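PDB 1VGP: 373aa long hypothetical citrate synthase from Sulfolobus tokodaii, which is probably a member of the citrate synthase family, a largely helical protein assembled from two copies of one chain. Local coordinates for residues Y11-E16 with M344-D349; N130-R135 with Y155-D160. One frame throughout, in Å; residues are numbered along the deposited sequence.

In the fold
Starting at the N terminus, the chain first runs through strand 11-15, half of interaction 1. It then makes the small antiparallel sheet of strands 18-21, 26-29 and 32-33 and enters the helical body. Interaction 2 comes within that body. It closes a short loop between the C-terminal ends of helices 113-135 and 149-158, only 20 residues apart at the closest. The chain goes on through further helices to the end of helix 327-346, where interaction 1 closes a loop of over 300 residues. Interaction 2 therefore nests within it. The two contacts lie on opposite sides of the chain's centre, their own centres 37 Å apart. Only interaction 1 reaches the second subunit.

Interaction 1: residues Y11-E16 with M344-D349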
ATOM      1  N   TYR A  11       8.175   0.063  19.045  1.00 41.50           N
ATOM      2  CA  TYR A  11       8.247   1.449  18.581  1.00 40.18           C
ATOM      3  C   TYR A  11       8.964   1.461  17.248  1.00 38.46           C
ATOM      4  O   TYR A  11      10.065   0.937  17.136  1.00 38.62           O
ATOM      5  CB  TYR A  11       9.027   2.320  19.571  1.00 41.25           C
ATOM      6  CG  TYR A  11       8.281   2.661  20.840  1.00 45.47           C
ATOM      7  CD1 TYR A  11       8.465   1.913  22.003  1.00 48.47           C
ATOM      8  CD2 TYR A  11       7.406   3.741  20.887  1.00 47.22           C
ATOM      9  CE1 TYR A  11       7.796   2.232  23.184  1.00 50.33           C
ATOM     10  CE2 TYR A  11       6.730   4.071  22.061  1.00 50.99           C
ATOM     11  CZ  TYR A  11       6.933   3.311  23.205  1.00 52.26           C
ATOM     12  OH  TYR A  11       6.280   3.630  24.371  1.00 57.15           O
ATOM     13  N   VAL A  12       8.350   2.051  16.230  1.00 38.04           N
ATOM     14  CA  VAL A  12       8.958   2.029  14.902  1.00 34.48           C
ATOM     15  C   VAL A  12       9.485   3.401  14.493  1.00 35.13           C
ATOM     16  O   VAL A  12      10.137   3.535  13.467  1.00 35.57           O
ATOM     17  CB  VAL A  12       7.967   1.517  13.827  1.00 31.56           C
ATOM     18  CG1 VAL A  12       7.650   0.049  14.070  1.00 24.37           C
ATOM     19  CG2 VAL A  12       6.703   2.363  13.821  1.00 30.23           C
ATOM     20  N   LYS A  13       9.210   4.415  15.303  1.00 36.76           N
ATOM     21  CA  LYS A  13       9.864   5.694  15.108  1.00 38.23           C
ATOM     22  C   LYS A  13       9.724   6.595  16.321  1.00 38.33           C
ATOM     23  O   LYS A  13       8.842   6.394  17.151  1.00 38.48           O
ATOM     24  CB  LYS A  13       9.296   6.406  13.877  1.00 39.57           C
ATOM     25  CG  LYS A  13       7.865   6.894  14.023  1.00 39.01           C
ATOM     26  CD  LYS A  13       7.401   7.529  12.723  1.00 41.65           C
ATOM     27  CE  LYS A  13       7.010   8.970  12.929  1.00 41.99           C
ATOM     28  NZ  LYS A  13       7.218   9.764  11.694  1.00 44.49           N
ATOM     29  N   GLU A  14      10.608   7.584  16.422  1.00 38.78           N
ATOM     30  CA  GLU A  14      10.360   8.735  17.270  1.00 37.81           C
ATOM     31  C   GLU A  14       9.560   9.745  16.465  1.00 35.12           C
ATOM     32  O   GLU A  14       9.618   9.749  15.238  1.00 32.88           O
ATOM     33  CB  GLU A  14      11.673   9.372  17.721  1.00 40.17           C
ATOM     34  CG  GLU A  14      12.527   8.473  18.583  1.00 47.93           C
ATOM     35  CD  GLU A  14      13.808   9.142  19.016  1.00 50.35           C
ATOM     36  OE1 GLU A  14      14.501   9.729  18.150  1.00 52.81           O
ATOM     37  OE2 GLU A  14      14.120   9.080  20.224  1.00 52.75           O
ATOM     38  N   THR A  15       8.822  10.606  17.154  1.00 34.10           N
ATOM     39  CA  THR A  15       7.995  11.574  16.468  1.00 33.63           C
ATOM     40  C   THR A  15       7.852  12.870  17.253  1.00 34.81           C
ATOM     41  O   THR A  15       7.993  12.888  18.476  1.00 36.27           O
ATOM     42  CB  THR A  15       6.610  10.998  16.194  1.00 32.48           C
ATOM     43  OG1 THR A  15       5.900  11.871  15.308  1.00 35.53           O
ATOM     44  CG2 THR A  15       5.841  10.840  17.497  1.00 24.66           C
ATOM     45  N   GLU A  16       7.568  13.955  16.541  1.00 33.35           N
ATOM     46  CA  GLU A  16       7.318  15.235  17.183  1.00 35.33           C
ATOM     47  C   GLU A  16       5.945  15.752  16.798  1.00 35.69           C
ATOM     48  O   GLU A  16       5.528  16.818  17.243  1.00 37.52           O
ATOM     49  CB  GLU A  16       8.381  16.241  16.768  1.00 38.18           C
ATOM     50  CG  GLU A  16       9.795  15.756  17.000  1.00 46.14           C
ATOM     51  CD  GLU A  16      10.745  16.892  17.283  1.00 48.66           C
ATOM     52  OE1 GLU A  16      10.634  17.493  18.373  1.00 51.07           O
ATOM     53  OE2 GLU A  16      11.595  17.188  16.416  1.00 52.29           O
ATOM     54  N   MET A 344       7.435  12.665   5.748  1.00 33.61           N
ATOM     55  CA  MET A 344       8.425  13.735   5.782  1.00 33.92           C
ATOM     56  C   MET A 344       9.352  13.541   6.977  1.00 35.44           C
ATOM     57  O   MET A 344      10.574  13.612   6.848  1.00 38.36           O
ATOM     58  CB  MET A 344       7.736  15.095   5.870  1.00 32.89           C
ATOM     59  CG  MET A 344       7.536  15.784   4.530  1.00 37.01           C
ATOM     60  SD  MET A 344       6.305  17.120   4.580  1.00 40.74           S
ATOM     61  CE  MET A 344       7.251  18.453   5.241  1.00 37.24           C
ATOM     62  N   GLU A 345       8.763  13.286   8.139  1.00 34.65           N
ATOM     63  CA  GLU A 345       9.522  13.134   9.369  1.00 34.27           C
ATOM     64  C   GLU A 345      10.368  11.860   9.360  1.00 35.50           C
ATOM     65  O   GLU A 345      11.505  11.865   9.818  1.00 36.92           O
ATOM     66  CB  GLU A 345       8.568  13.101  10.563  1.00 32.99           C
ATOM     67  CG  GLU A 345       9.261  12.976  11.899  1.00 29.09           C
ATOM     68  CD  GLU A 345       8.288  12.946  13.053  1.00 30.70           C
ATOM     69  OE1 GLU A 345       7.519  11.959  13.152  1.00 28.72           O
ATOM     70  OE2 GLU A 345       8.286  13.908  13.862  1.00 30.23           O
ATOM     71  N   TYR A 346       9.807  10.773   8.842  1.00 34.73           N
ATOM     72  CA  TYR A 346      10.476   9.484   8.884  1.00 34.40           C
ATOM     73  C   TYR A 346      11.704   9.456   7.981  1.00 36.21           C
ATOM     74  O   TYR A 346      12.711   8.824   8.309  1.00 32.22           O
ATOM     75  CB  TYR A 346       9.514   8.367   8.466  1.00 32.83           C
ATOM     76  CG  TYR A 346      10.091   6.991   8.642  1.00 34.64           C
ATOM     77  CD1 TYR A 346       9.979   6.326   9.861  1.00 35.74           C
ATOM     78  CD2 TYR A 346      10.793   6.365   7.604  1.00 35.64           C
ATOM     79  CE1 TYR A 346      10.555   5.071  10.048  1.00 37.41           C
ATOM     80  CE2 TYR A 346      11.374   5.113   7.779  1.00 36.58           C
ATOM     81  CZ  TYR A 346      11.255   4.469   9.008  1.00 38.28           C
ATOM     82  OH  TYR A 346      11.840   3.234   9.210  1.00 37.79           O
ATOM     83  N   ILE A 347      11.634  10.132   6.838  1.00 39.92           N
ATOM     84  CA  ILE A 347      12.709  10.004   5.852  1.00 41.42           C
ATOM     85  C   ILE A 347      13.842  11.026   5.995  1.00 43.65           C
ATOM     86  O   ILE A 347      14.722  11.077   5.144  1.00 44.86           O
ATOM     87  CB  ILE A 347      12.172  10.074   4.388  1.00 40.30           C
ATOM     88  CG1 ILE A 347      11.516  11.430   4.118  1.00 39.12           C
ATOM     89  CG2 ILE A 347      11.196   8.947   4.139  1.00 34.60           C
ATOM     90  CD1 ILE A 347      11.080  11.603   2.685  1.00 41.04           C
ATOM     91  N   LYS A 348      13.845  11.822   7.058  1.00 46.02           N
ATOM     92  CA  LYS A 348      15.013  12.621   7.313  1.00 47.44           C
ATOM     93  C   LYS A 348      16.168  11.676   7.644  1.00 49.43           C
ATOM     94  O   LYS A 348      17.259  11.815   7.109  1.00 53.04           O
ATOM     95  CB  LYS A 348      14.757  13.637   8.449  1.00 49.21           C
ATOM     96  CG  LYS A 348      14.010  14.883   7.942  1.00 51.57           C
ATOM     97  CD  LYS A 348      14.020  16.061   8.914  1.00 56.16           C
ATOM     98  CE  LYS A 348      12.798  16.045   9.829  1.00 59.22           C
ATOM     99  NZ  LYS A 348      12.733  14.803  10.672  1.00 57.42           N
ATOM    100  N   ASP A 349      15.897  10.679   8.482  1.00 49.48           N
ATOM    101  CA  ASP A 349      16.837   9.573   8.724  1.00 48.56           C
ATOM    102  C   ASP A 349      16.238   8.287   8.215  1.00 46.99           C
ATOM    103  O   ASP A 349      15.863   7.447   9.028  1.00 49.31           O
ATOM    104  CB  ASP A 349      17.056   9.382  10.219  1.00 53.11           C
ATOM    105  CG  ASP A 349      18.426   9.765  10.658  1.00 58.15           C
ATOM    106  OD1 ASP A 349      18.656  10.990  10.764  1.00 60.44           O
ATOM    107  OD2 ASP A 349      19.250   8.861  10.896  1.00 61.68           O
TER
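E345, near the C-terminal end of helix 327-346, reaches across to K13, T15 and E16 of strand 11-15 and its exit. Its side chain is fully stretched. CG is anti to the backbone N (chi1 -179°) and CD is anti to CA (chi2 -180°). E345 CB lies 3.8 Å from K13 NZ, and CG passes the same nitrogen at a like distance. E345 CD comes 3.5 Å from T15 OG1. The two carboxylate oxygens then divide the work. OE1 takes two donors. K13 NZ forms a salt bridge with E345 OE1 at 2.7 Å, on the anti lone pair. T15 OG1 donates to E345 OE1 at 2.7 Å, on the syn lone pair. E345 OE2 accepts the backbone N of E16 at 2.8 Å, on the syn side and 21° out of the carboxylate plane. Three bonds on two oxygens should fix the rotation of the carboxylate. They also give a partly buried negative charge a positive partner, which probably favours its ionised form. The hydroxyl of T15 is bonded to I17 N as well, and K13 NZ has a weak bond to H342 ND1.

Y346 meets the strand with the edge of its ring. V12 O lies in the ring plane, 3.8 Å from Y346 CE1. K13 CD is 4.0 Å from Y346 CD1, so the middle of the lysine chain crosses the ring edge obliquely. Y346 OH bonds to K351 O, and the ring makes a cation-pi contact with K5 of the second subunit. The contact thus ties the last turn of a long helix to strand 11-15, which pairs in parallel with a strand of the second subunit, a beta sheet continued across the dimer interface of this citrate synthase-family fold.

Interaction 2: residues N130-R135 with Y155-D160; sequences NYARLR and YMLYGD
The guanidinium of R133 turns its edge to the backbone of L157 and Y158. L157 O lies in the guanidinium plane, and Y158 O is near that plane, also at the edge. M156 O and G159 N stand obliquely to the group. R133 NH1 donates to L157 O at 3.0 Å. The bond is nearly straight, with an N-H...O angle of 172°. The nitrogen approaches from above the peptide, 44° out of the carbonyl plane. Y158 O is 3.2 Å from the same R133 NH1.

The arginine chain bends to get there. CD is turned well off the extended course (chi2 -93°). R133 CD comes nearest to L157 O, with M156 O 3.5 Å from it. R133 NE has a weak bond to D139 O in the connection between the helices. Here two helices of the largely helical fold meet at their C-terminal ends, 113-135 against 149-158. The second helix ends at Y158, and G159 is the first residue to leave it, with a positive phi, a conformation glycine takes readily. G159 N still bonds to Y155 O at 2.6 Å, completing the last helical turn. A positive guanidinium beside the carbonyls of a helix end is likely to be favoured by the helix dipole.

A132 CB touches L157 CD2 at 3.6 Å. The CB of L157 points away from segment 130-135, but the branch swings back to make this apolar contact. L157 and M156 also pack on A129, one turn earlier in helix 113-135. Y158 OH bonds to L320 O, just past helix 309-319.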
ATOM      1  N   ASN A 130     -16.501  15.068  -6.247  1.00 37.18           N
ATOM      2  CA  ASN A 130     -16.811  14.789  -7.646  1.00 36.42           C
ATOM      3  C   ASN A 130     -17.461  13.425  -7.803  1.00 36.01           C
ATOM      4  O   ASN A 130     -18.400  13.256  -8.580  1.00 36.56           O
ATOM      5  CB  ASN A 130     -15.542  14.840  -8.494  1.00 38.22           C
ATOM      6  CG  ASN A 130     -15.186  16.251  -8.928  1.00 41.61           C
ATOM      7  OD1 ASN A 130     -14.271  16.455  -9.731  1.00 43.40           O
ATOM      8  ND2 ASN A 130     -15.912  17.237  -8.397  1.00 41.15           N
ATOM      9  N   TYR A 131     -16.968  12.444  -7.062  1.00 36.50           N
ATOM     10  CA  TYR A 131     -17.526  11.110  -7.182  1.00 37.17           C
ATOM     11  C   TYR A 131     -18.933  11.052  -6.608  1.00 37.98           C
ATOM     12  O   TYR A 131     -19.800  10.360  -7.148  1.00 35.13           O
ATOM     13  CB  TYR A 131     -16.648  10.081  -6.468  1.00 33.41           C
ATOM     14  CG  TYR A 131     -17.118   8.667  -6.725  1.00 31.42           C
ATOM     15  CD1 TYR A 131     -17.263   8.187  -8.028  1.00 30.29           C
ATOM     16  CD2 TYR A 131     -17.456   7.821  -5.670  1.00 29.58           C
ATOM     17  CE1 TYR A 131     -17.737   6.898  -8.271  1.00 28.40           C
ATOM     18  CE2 TYR A 131     -17.929   6.533  -5.898  1.00 26.84           C
ATOM     19  CZ  TYR A 131     -18.067   6.080  -7.198  1.00 27.30           C
ATOM     20  OH  TYR A 131     -18.524   4.799  -7.425  1.00 28.35           O
ATOM     21  N   ALA A 132     -19.150  11.779  -5.513  1.00 39.25           N
ATOM     22  CA  ALA A 132     -20.437  11.791  -4.838  1.00 40.20           C
ATOM     23  C   ALA A 132     -21.537  12.363  -5.739  1.00 42.20           C
ATOM     24  O   ALA A 132     -22.663  11.850  -5.761  1.00 43.26           O
ATOM     25  CB  ALA A 132     -20.337  12.599  -3.550  1.00 38.11           C
ATOM     26  N   ARG A 133     -21.209  13.418  -6.484  1.00 41.28           N
ATOM     27  CA  ARG A 133     -22.145  14.008  -7.436  1.00 42.10           C
ATOM     28  C   ARG A 133     -22.407  13.052  -8.588  1.00 41.15           C
ATOM     29  O   ARG A 133     -23.548  12.688  -8.869  1.00 35.63           O
ATOM     30  CB  ARG A 133     -21.577  15.313  -7.991  1.00 46.24           C
ATOM     31  CG  ARG A 133     -21.060  16.277  -6.936  1.00 50.79           C
ATOM     32  CD  ARG A 133     -22.135  17.261  -6.523  1.00 52.26           C
ATOM     33  NE  ARG A 133     -22.770  17.878  -7.680  1.00 55.10           N
ATOM     34  CZ  ARG A 133     -23.718  18.804  -7.606  1.00 54.92           C
ATOM     35  NH1 ARG A 133     -24.087  19.290  -6.427  1.00 55.33           N
ATOM     36  NH2 ARG A 133     -24.306  19.238  -8.713  1.00 55.44           N
ATOM     37  N   LEU A 134     -21.332  12.653  -9.258  1.00 43.06           N
ATOM     38  CA  LEU A 134     -21.417  11.700 -10.361  1.00 45.40           C
ATOM     39  C   LEU A 134     -22.222  10.466  -9.969  1.00 46.65           C
ATOM     40  O   LEU A 134     -23.014   9.952 -10.749  1.00 47.04           O
ATOM     41  CB  LEU A 134     -20.010  11.282 -10.783  1.00 45.20           C
ATOM     42  CG  LEU A 134     -19.372  12.006 -11.968  1.00 47.30           C
ATOM     43  CD1 LEU A 134     -19.986  13.382 -12.151  1.00 48.43           C
ATOM     44  CD2 LEU A 134     -17.872  12.109 -11.731  1.00 47.60           C
ATOM     45  N   ARG A 135     -22.009   9.990  -8.753  1.00 49.45           N
ATOM     46  CA  ARG A 135     -22.690   8.799  -8.286  1.00 51.23           C
ATOM     47  C   ARG A 135     -24.185   9.082  -8.191  1.00 52.36           C
ATOM     48  O   ARG A 135     -25.006   8.236  -8.536  1.00 53.50           O
ATOM     49  CB  ARG A 135     -22.135   8.389  -6.920  1.00 51.51           C
ATOM     50  CG  ARG A 135     -22.841   7.226  -6.280  1.00 48.91           C
ATOM     51  CD  ARG A 135     -22.701   7.305  -4.780  1.00 51.29           C
ATOM     52  NE  ARG A 135     -21.970   6.155  -4.267  1.00 55.69           N
ATOM     53  CZ  ARG A 135     -22.084   5.681  -3.031  1.00 55.80           C
ATOM     54  NH1 ARG A 135     -21.485   4.541  -2.709  1.00 55.87           N
ATOM     55  NH2 ARG A 135     -22.788   6.345  -2.117  1.00 55.58           N
ATOM     56  N   TYR A 155     -18.872  23.138  -0.787  1.00 38.06           N
ATOM     57  CA  TYR A 155     -19.260  23.759  -2.042  1.00 38.32           C
ATOM     58  C   TYR A 155     -19.359  22.741  -3.177  1.00 38.44           C
ATOM     59  O   TYR A 155     -20.393  22.656  -3.853  1.00 37.53           O
ATOM     60  CB  TYR A 155     -18.261  24.852  -2.430  1.00 40.40           C
ATOM     61  CG  TYR A 155     -18.444  25.342  -3.852  1.00 42.74           C
ATOM     62  CD1 TYR A 155     -19.692  25.779  -4.306  1.00 43.09           C
ATOM     63  CD2 TYR A 155     -17.377  25.344  -4.749  1.00 41.62           C
ATOM     64  CE1 TYR A 155     -19.869  26.202  -5.620  1.00 43.97           C
ATOM     65  CE2 TYR A 155     -17.543  25.765  -6.065  1.00 42.32           C
ATOM     66  CZ  TYR A 155     -18.789  26.193  -6.496  1.00 44.05           C
ATOM     67  OH  TYR A 155     -18.950  26.606  -7.795  1.00 43.98           O
ATOM     68  N   MET A 156     -18.283  21.982  -3.388  1.00 37.50           N
ATOM     69  CA  MET A 156     -18.226  21.034  -4.498  1.00 37.03           C
ATOM     70  C   MET A 156     -19.196  19.882  -4.284  1.00 36.46           C
ATOM     71  O   MET A 156     -19.474  19.125  -5.202  1.00 35.28           O
ATOM     72  CB  MET A 156     -16.812  20.476  -4.669  1.00 37.96           C
ATOM     73  CG  MET A 156     -15.744  21.513  -4.942  1.00 40.41           C
ATOM     74  SD  MET A 156     -14.154  20.735  -5.312  1.00 46.90           S
ATOM     75  CE  MET A 156     -13.593  20.259  -3.679  1.00 47.04           C
ATOM     76  N   LEU A 157     -19.705  19.747  -3.067  1.00 38.25           N
ATOM     77  CA  LEU A 157     -20.663  18.692  -2.772  1.00 40.61           C
ATOM     78  C   LEU A 157     -22.065  19.193  -3.065  1.00 43.23           C
ATOM     79  O   LEU A 157     -22.841  18.525  -3.756  1.00 41.78           O
ATOM     80  CB  LEU A 157     -20.548  18.257  -1.299  1.00 40.88           C
ATOM     81  CG  LEU A 157     -20.891  16.813  -0.943  1.00 40.70           C
ATOM     82  CD1 LEU A 157     -22.388  16.659  -0.880  1.00 46.25           C
ATOM     83  CD2 LEU A 157     -20.317  15.856  -1.976  1.00 40.94           C
ATOM     84  N   TYR A 158     -22.387  20.380  -2.551  1.00 45.97           N
ATOM     85  CA  TYR A 158     -23.738  20.938  -2.695  1.00 47.38           C
ATOM     86  C   TYR A 158     -23.947  21.631  -4.058  1.00 47.77           C
ATOM     87  O   TYR A 158     -25.061  21.669  -4.579  1.00 47.63           O
ATOM     88  CB  TYR A 158     -24.030  21.967  -1.593  1.00 47.21           C
ATOM     89  CG  TYR A 158     -23.739  21.581  -0.154  1.00 45.32           C
ATOM     90  CD1 TYR A 158     -23.854  20.267   0.301  1.00 44.23           C
ATOM     91  CD2 TYR A 158     -23.422  22.577   0.780  1.00 45.36           C
ATOM     92  CE1 TYR A 158     -23.661  19.958   1.655  1.00 43.85           C
ATOM     93  CE2 TYR A 158     -23.230  22.283   2.123  1.00 43.38           C
ATOM     94  CZ  TYR A 158     -23.352  20.972   2.559  1.00 46.13           C
ATOM     95  OH  TYR A 158     -23.167  20.691   3.900  1.00 45.56           O
ATOM     96  N   GLY A 159     -22.884  22.203  -4.614  1.00 47.11           N
ATOM     97  CA  GLY A 159     -23.060  23.065  -5.764  1.00 49.13           C
ATOM     98  C   GLY A 159     -23.245  24.524  -5.387  1.00 50.75           C
ATOM     99  O   GLY A 159     -23.098  25.412  -6.223  1.00 51.78           O
ATOM    100  N   ASP A 160     -23.565  24.770  -4.121  1.00 52.38           N
ATOM    101  CA  ASP A 160     -23.683  26.128  -3.597  1.00 52.45           C
ATOM    102  C   ASP A 160     -22.798  26.319  -2.372  1.00 51.72           C
ATOM    103  O   ASP A 160     -22.425  25.345  -1.717  1.00 51.80           O
ATOM    104  CB  ASP A 160     -25.131  26.422  -3.219  1.00 55.93           C
ATOM    105  CG  ASP A 160     -25.939  26.947  -4.386  1.00 59.45           C
ATOM    106  OD1 ASP A 160     -27.045  27.479  -4.151  1.00 63.05           O
ATOM    107  OD2 ASP A 160     -25.467  26.827  -5.538  1.00 58.01           O
TER